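Local coordinates for ABC sugar transporter, periplasmic sugar binding protein (Legionella pneumophila subsp. pneumophila, PDB 3ROT), which probably binds a carbohydrate in the periplasm and passes it to an ABC importer, as other solute-binding proteins of its family do, at residues 176-189 against 205-219. Sequence-based numbering, arbitrary orientation.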
loop_
_atom_site.group_PDB
_atom_site.type_symbol
_atom_site.label_atom_id
_atom_site.label_comp_id
_atom_site.label_asym_id
_atom_site.label_seq_id
_atom_site.Cartn_x
_atom_site.Cartn_y
_atom_site.Cartn_z
ATOM N N GLN A 176 9.600 9.061 4.011
ATOM C CA GLN A 176 9.829 10.396 3.469
ATOM C C GLN A 176 10.622 11.266 4.447
ATOM O O GLN A 176 11.587 11.932 4.068
ATOM C CB GLN A 176 8.499 11.065 3.151
ATOM C CG GLN A 176 7.659 10.317 2.137
ATOM C CD GLN A 176 6.390 11.063 1.790
ATOM O OE1 GLN A 176 5.786 11.696 2.650
ATOM N NE2 GLN A 176 5.973 10.984 0.531
ATOM N N SER A 177 10.217 11.239 5.711
ATOM C CA SER A 177 10.879 12.020 6.747
ATOM C C SER A 177 12.366 11.729 6.826
ATOM O O SER A 177 13.196 12.633 6.701
ATOM C CB SER A 177 10.236 11.739 8.099
ATOM O OG SER A 177 8.891 12.178 8.105
ATOM N N ARG A 178 12.686 10.455 7.013
ATOM C CA ARG A 178 14.059 10.003 7.133
ATOM C C ARG A 178 14.904 10.272 5.893
ATOM O O ARG A 178 16.099 10.546 6.005
ATOM C CB ARG A 178 14.069 8.517 7.501
ATOM C CG ARG A 178 13.293 8.219 8.794
ATOM C CD ARG A 178 13.286 6.737 9.146
ATOM N NE ARG A 178 12.516 6.467 10.364
ATOM C CZ ARG A 178 12.276 5.252 10.855
ATOM N NH1 ARG A 178 12.741 4.170 10.245
ATOM N NH2 ARG A 178 11.563 5.116 11.962
ATOM N N VAL A 179 14.291 10.208 4.716
ATOM C CA VAL A 179 15.012 10.474 3.475
ATOM C C VAL A 179 15.335 11.958 3.369
ATOM O O VAL A 179 16.456 12.336 3.039
ATOM C CB VAL A 179 14.189 10.051 2.248
ATOM C CG1 VAL A 179 14.894 10.478 0.966
ATOM C CG2 VAL A 179 13.992 8.547 2.261
ATOM N N LYS A 180 14.348 12.796 3.653
ATOM C CA LYS A 180 14.544 14.240 3.591
ATOM C C LYS A 180 15.615 14.681 4.579
ATOM O O LYS A 180 16.453 15.513 4.252
ATOM C CB LYS A 180 13.225 14.955 3.872
ATOM C CG LYS A 180 12.191 14.689 2.798
ATOM C CD LYS A 180 10.793 15.122 3.196
ATOM C CE LYS A 180 10.669 16.628 3.282
ATOM N NZ LYS A 180 9.251 17.003 3.514
ATOM N N SER A 181 15.598 14.112 5.782
ATOM C CA SER A 181 16.592 14.465 6.794
ATOM C C SER A 181 17.997 14.165 6.296
ATOM O O SER A 181 18.916 14.958 6.494
ATOM C CB SER A 181 16.346 13.695 8.094
ATOM O OG SER A 181 15.105 14.051 8.678
ATOM N N TYR A 182 18.160 13.016 5.643
ATOM C CA TYR A 182 19.462 12.617 5.131
ATOM C C TYR A 182 19.968 13.567 4.051
ATOM O O TYR A 182 21.139 13.950 4.050
ATOM C CB TYR A 182 19.407 11.197 4.567
ATOM C CG TYR A 182 20.774 10.630 4.254
ATOM C CD1 TYR A 182 21.511 9.958 5.230
ATOM C CD2 TYR A 182 21.352 10.807 2.998
ATOM C CE1 TYR A 182 22.789 9.477 4.963
ATOM C CE2 TYR A 182 22.630 10.333 2.722
ATOM C CZ TYR A 182 23.343 9.669 3.709
ATOM O OH TYR A 182 24.612 9.205 3.444
ATOM N N PHE A 183 19.098 13.943 3.118
ATOM C CA PHE A 183 19.516 14.854 2.062
ATOM C C PHE A 183 19.864 16.248 2.592
ATOM O O PHE A 183 20.701 16.948 2.011
ATOM C CB PHE A 183 18.447 14.944 0.972
ATOM C CG PHE A 183 18.584 13.879 -0.082
ATOM C CD1 PHE A 183 18.348 12.541 0.223
ATOM C CD2 PHE A 183 19.001 14.208 -1.364
ATOM C CE1 PHE A 183 18.530 11.544 -0.739
ATOM C CE2 PHE A 183 19.186 13.228 -2.327
ATOM C CZ PHE A 183 18.949 11.890 -2.014
ATOM N N LYS A 184 19.228 16.644 3.692
ATOM C CA LYS A 184 19.498 17.946 4.294
ATOM C C LYS A 184 20.930 17.931 4.811
ATOM O O LYS A 184 21.597 18.961 4.852
ATOM C CB LYS A 184 18.535 18.219 5.454
ATOM C CG LYS A 184 17.068 18.277 5.048
ATOM C CD LYS A 184 16.149 18.186 6.264
ATOM C CE LYS A 184 14.714 17.849 5.858
ATOM N NZ LYS A 184 13.843 17.535 7.037
ATOM N N ILE A 185 21.398 16.746 5.194
ATOM C CA ILE A 185 22.749 16.590 5.707
ATOM C C ILE A 185 23.743 16.251 4.599
ATOM O O ILE A 185 24.902 16.675 4.649
ATOM C CB ILE A 185 22.796 15.498 6.794
ATOM C CG1 ILE A 185 21.849 15.874 7.938
ATOM C CG2 ILE A 185 24.212 15.351 7.328
ATOM C CD1 ILE A 185 21.743 14.828 9.028
ATOM N N HIS A 186 23.296 15.489 3.604
ATOM C CA HIS A 186 24.161 15.118 2.486
ATOM C C HIS A 186 23.494 15.436 1.155
ATOM O O HIS A 186 23.082 14.534 0.424
ATOM C CB HIS A 186 24.514 13.627 2.540
ATOM C CG HIS A 186 25.220 13.220 3.795
ATOM N ND1 HIS A 186 24.550 12.877 4.951
ATOM C CD2 HIS A 186 26.540 13.145 4.090
ATOM C CE1 HIS A 186 25.427 12.609 5.903
ATOM N NE2 HIS A 186 26.641 12.765 5.407
ATOM N N PRO A 187 23.389 16.730 0.820
ATOM C CA PRO A 187 22.765 17.164 -0.433
ATOM C C PRO A 187 23.423 16.623 -1.694
ATOM O O PRO A 187 22.769 16.513 -2.727
ATOM C CB PRO A 187 22.826 18.691 -0.344
ATOM C CG PRO A 187 24.021 18.939 0.518
ATOM C CD PRO A 187 23.871 17.890 1.590
ATOM N N GLU A 188 24.707 16.282 -1.611
ATOM C CA GLU A 188 25.426 15.754 -2.770
ATOM C C GLU A 188 24.955 14.341 -3.151
ATOM O O GLU A 188 25.273 13.852 -4.236
ATOM C CB GLU A 188 26.942 15.736 -2.514
ATOM C CG GLU A 188 27.408 14.723 -1.473
ATOM C CD GLU A 188 27.234 15.206 -0.043
ATOM O OE1 GLU A 188 26.405 16.110 0.193
ATOM O OE2 GLU A 188 27.925 14.670 0.852
ATOM N N THR A 189 24.211 13.691 -2.259
ATOM C CA THR A 189 23.700 12.347 -2.526
ATOM C C THR A 189 22.944 12.417 -3.848
ATOM O O THR A 189 21.970 13.156 -3.957
ATOM C CB THR A 189 22.718 11.888 -1.420
ATOM O OG1 THR A 189 23.361 11.960 -0.137
ATOM C CG2 THR A 189 22.253 10.452 -1.680
ATOM N N GLN A 205 6.456 9.584 -4.551
ATOM C CA GLN A 205 5.468 10.640 -4.409
ATOM C C GLN A 205 6.175 11.991 -4.344
ATOM O O GLN A 205 5.686 12.977 -4.889
ATOM C CB GLN A 205 4.619 10.407 -3.165
ATOM C CG GLN A 205 3.424 11.327 -3.069
ATOM C CD GLN A 205 2.527 10.977 -1.905
ATOM O OE1 GLN A 205 2.983 10.885 -0.760
ATOM N NE2 GLN A 205 1.244 10.780 -2.186
HETATM N N MSE A 206 7.336 12.030 -3.695
HETATM C CA MSE A 206 8.106 13.271 -3.590
HETATM C C MSE A 206 8.743 13.628 -4.937
HETATM O O MSE A 206 8.838 14.808 -5.296
HETATM C CB MSE A 206 9.200 13.137 -2.522
HETATM C CG MSE A 206 8.681 12.724 -1.165
HETATM SE SE MSE A 206 9.949 13.094 0.280
HETATM C CE MSE A 206 11.295 11.800 -0.175
ATOM N N LEU A 207 9.178 12.609 -5.679
ATOM C CA LEU A 207 9.787 12.819 -6.992
ATOM C C LEU A 207 8.762 13.381 -7.975
ATOM O O LEU A 207 9.118 14.068 -8.932
ATOM C CB LEU A 207 10.341 11.503 -7.549
ATOM C CG LEU A 207 11.450 10.803 -6.762
ATOM C CD1 LEU A 207 11.669 9.417 -7.373
ATOM C CD2 LEU A 207 12.742 11.634 -6.783
ATOM N N LEU A 208 7.490 13.074 -7.736
ATOM C CA LEU A 208 6.403 13.542 -8.598
ATOM C C LEU A 208 5.923 14.952 -8.218
ATOM O O LEU A 208 5.379 15.677 -9.053
ATOM C CB LEU A 208 5.223 12.555 -8.541
ATOM C CG LEU A 208 5.360 11.194 -9.240
ATOM C CD1 LEU A 208 4.215 10.270 -8.815
ATOM C CD2 LEU A 208 5.345 11.391 -10.749
ATOM N N HIS A 209 6.117 15.331 -6.957
ATOM C CA HIS A 209 5.721 16.657 -6.478
ATOM C C HIS A 209 6.835 17.194 -5.594
ATOM O O HIS A 209 6.667 17.374 -4.393
ATOM C CB HIS A 209 4.405 16.566 -5.699
ATOM C CG HIS A 209 3.254 16.109 -6.541
ATOM N ND1 HIS A 209 2.953 14.778 -6.733
ATOM C CD2 HIS A 209 2.368 16.806 -7.291
ATOM C CE1 HIS A 209 1.930 14.676 -7.563
ATOM N NE2 HIS A 209 1.557 15.890 -7.917
ATOM N N PRO A 210 8.003 17.457 -6.197
ATOM C CA PRO A 210 9.144 17.965 -5.430
ATOM C C PRO A 210 8.908 19.252 -4.646
ATOM O O PRO A 210 9.405 19.390 -3.536
ATOM C CB PRO A 210 10.255 18.069 -6.481
ATOM C CG PRO A 210 9.497 18.302 -7.773
ATOM C CD PRO A 210 8.299 17.396 -7.640
ATOM N N ASP A 211 8.140 20.187 -5.198
ATOM C CA ASP A 211 7.876 21.430 -4.475
ATOM C C ASP A 211 7.029 21.170 -3.226
ATOM O O ASP A 211 7.313 21.711 -2.158
ATOM C CB ASP A 211 7.170 22.449 -5.379
ATOM C CG ASP A 211 7.983 22.794 -6.615
ATOM O OD1 ASP A 211 9.218 22.964 -6.489
ATOM O OD2 ASP A 211 7.385 22.901 -7.711
ATOM N N ARG A 212 6.003 20.330 -3.357
ATOM C CA ARG A 212 5.135 20.002 -2.225
ATOM C C ARG A 212 5.873 19.344 -1.064
ATOM O O ARG A 212 5.527 19.552 0.098
ATOM C CB ARG A 212 4.015 19.063 -2.659
ATOM C CG ARG A 212 3.040 19.647 -3.647
ATOM C CD ARG A 212 1.909 18.685 -3.906
ATOM N NE ARG A 212 0.974 19.210 -4.893
ATOM C CZ ARG A 212 -0.141 18.596 -5.281
ATOM N NH1 ARG A 212 -0.480 17.415 -4.769
ATOM N NH2 ARG A 212 -0.912 19.163 -6.194
ATOM N N TYR A 213 6.880 18.536 -1.384
ATOM C CA TYR A 213 7.648 17.833 -0.366
ATOM C C TYR A 213 9.006 18.445 -0.074
ATOM O O TYR A 213 9.743 17.919 0.743
ATOM C CB TYR A 213 7.827 16.370 -0.784
ATOM C CG TYR A 213 6.525 15.609 -0.800
ATOM C CD1 TYR A 213 6.077 14.932 0.332
ATOM C CD2 TYR A 213 5.689 15.661 -1.910
ATOM C CE1 TYR A 213 4.822 14.335 0.358
ATOM C CE2 TYR A 213 4.435 15.075 -1.892
ATOM C CZ TYR A 213 4.001 14.420 -0.760
ATOM O OH TYR A 213 2.726 13.887 -0.739
ATOM N N ASP A 214 9.332 19.560 -0.716
ATOM C CA ASP A 214 10.639 20.193 -0.509
ATOM C C ASP A 214 11.728 19.156 -0.752
ATOM O O ASP A 214 12.576 18.902 0.103
ATOM C CB ASP A 214 10.773 20.746 0.916
ATOM C CG ASP A 214 9.882 21.946 1.161
ATOM O OD1 ASP A 214 10.013 22.950 0.420
ATOM O OD2 ASP A 214 9.051 21.883 2.094
ATOM N N PHE A 215 11.676 18.545 -1.927
ATOM C CA PHE A 215 12.640 17.532 -2.308
ATOM C C PHE A 215 12.958 17.744 -3.784
ATOM O O PHE A 215 12.499 16.992 -4.640
ATOM C CB PHE A 215 12.046 16.140 -2.097
ATOM C CG PHE A 215 13.069 15.049 -2.049
ATOM C CD1 PHE A 215 13.821 14.838 -0.901
ATOM C CD2 PHE A 215 13.295 14.241 -3.158
ATOM C CE1 PHE A 215 14.786 13.835 -0.854
ATOM C CE2 PHE A 215 14.257 13.238 -3.122
ATOM C CZ PHE A 215 15.005 13.037 -1.963
ATOM N N ASN A 216 13.741 18.778 -4.071
ATOM C CA ASN A 216 14.109 19.107 -5.445
ATOM C C ASN A 216 15.490 18.584 -5.846
ATOM O O ASN A 216 16.046 18.975 -6.875
ATOM C CB ASN A 216 14.046 20.627 -5.639
ATOM C CG ASN A 216 12.629 21.173 -5.516
ATOM O OD1 ASN A 216 11.740 20.821 -6.299
ATOM N ND2 ASN A 216 12.413 22.029 -4.532
ATOM N N TYR A 217 16.029 17.679 -5.036
ATOM C CA TYR A 217 17.349 17.102 -5.283
ATOM C C TYR A 217 17.474 16.341 -6.603
ATOM O O TYR A 217 18.545 16.307 -7.212
ATOM C CB TYR A 217 17.710 16.186 -4.121
ATOM C CG TYR A 217 17.671 16.901 -2.795
ATOM C CD1 TYR A 217 18.710 17.749 -2.410
ATOM C CD2 TYR A 217 16.581 16.758 -1.936
ATOM C CE1 TYR A 217 18.665 18.434 -1.207
ATOM C CE2 TYR A 217 16.526 17.445 -0.728
ATOM C CZ TYR A 217 17.572 18.281 -0.370
ATOM O OH TYR A 217 17.536 18.965 0.826
ATOM N N GLN A 218 16.384 15.723 -7.041
ATOM C CA GLN A 218 16.396 14.966 -8.286
ATOM C C GLN A 218 17.493 13.893 -8.359
ATOM O O GLN A 218 18.297 13.876 -9.287
ATOM C CB GLN A 218 16.537 15.926 -9.471
ATOM C CG GLN A 218 15.362 16.870 -9.632
ATOM C CD GLN A 218 15.509 17.779 -10.830
ATOM O OE1 GLN A 218 16.363 18.666 -10.851
ATOM N NE2 GLN A 218 14.681 17.556 -11.844
ATOM N N PRO A 219 17.526 12.967 -7.389
ATOM C CA PRO A 219 18.550 11.918 -7.417
ATOM C C PRO A 219 18.205 10.835 -8.441
ATOM O O PRO A 219 17.061 10.736 -8.892
ATOM C CB PRO A 219 18.508 11.379 -6.000
ATOM C CG PRO A 219 17.028 11.396 -5.732
ATOM C CD PRO A 219 16.618 12.773 -6.244
HETATM O O HOH W 1 15.487 17.229 2.368
#
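F183 meets F215 and Y217 in an aromatic cluster. The edge of F215 points at the face of F183, with centroids 5.0 Å apart and planes at 60°, an edge-to-face pair in which F215 CZ lies over the ring centre. Toward Y217 the F183 ring is oblique, and a CH-pi contact is made by F183 CB, 3.8 Å from the Y217 ring centroid and 19° off the ring normal. F215 is itself enclosed, for CE of selenomethionine M206 lies over the centre of one face and Y217 CD2 over the rim of the other, while V179 CG1 reaches F215 CE1 at 3.8 Å. P219 CB touches F183 CZ, and both residues rest on I192 of strand 191-194. In the C-terminal lobe of this periplasmic-binding-protein fold, helix 172-185 packs beside the end of helix 197-208 and the loop leading to strand 220-224, next to the parallel sheet in which strands 191-194 and 220-224 are neighbours. Farther along, K180 crosses M206 at a slant, CD 3.7 Å from SE, and the bend of its chain at chi3 brings NZ to Y213 O in a weak hydrogen bond of 3.0 Å. That carbonyl precedes D214, whose positive phi belongs to a Schellman motif. A water donates to K180 O at 2.7 Å and also meets Y217 OH. At the N-terminal side, Q176 extends past M206 and brings its amide obliquely to Y213 CE1, turned steeply against the ring. Its NE2 donates to an in-plane lone pair of Q205 OE1 (3.3 Å, N-H...O 138°), a bent bond secondary to that with P202 O. Q205 OE1 also bonds T19 OG1 of the second subunit, whose Q23 packs on K180 and Y213.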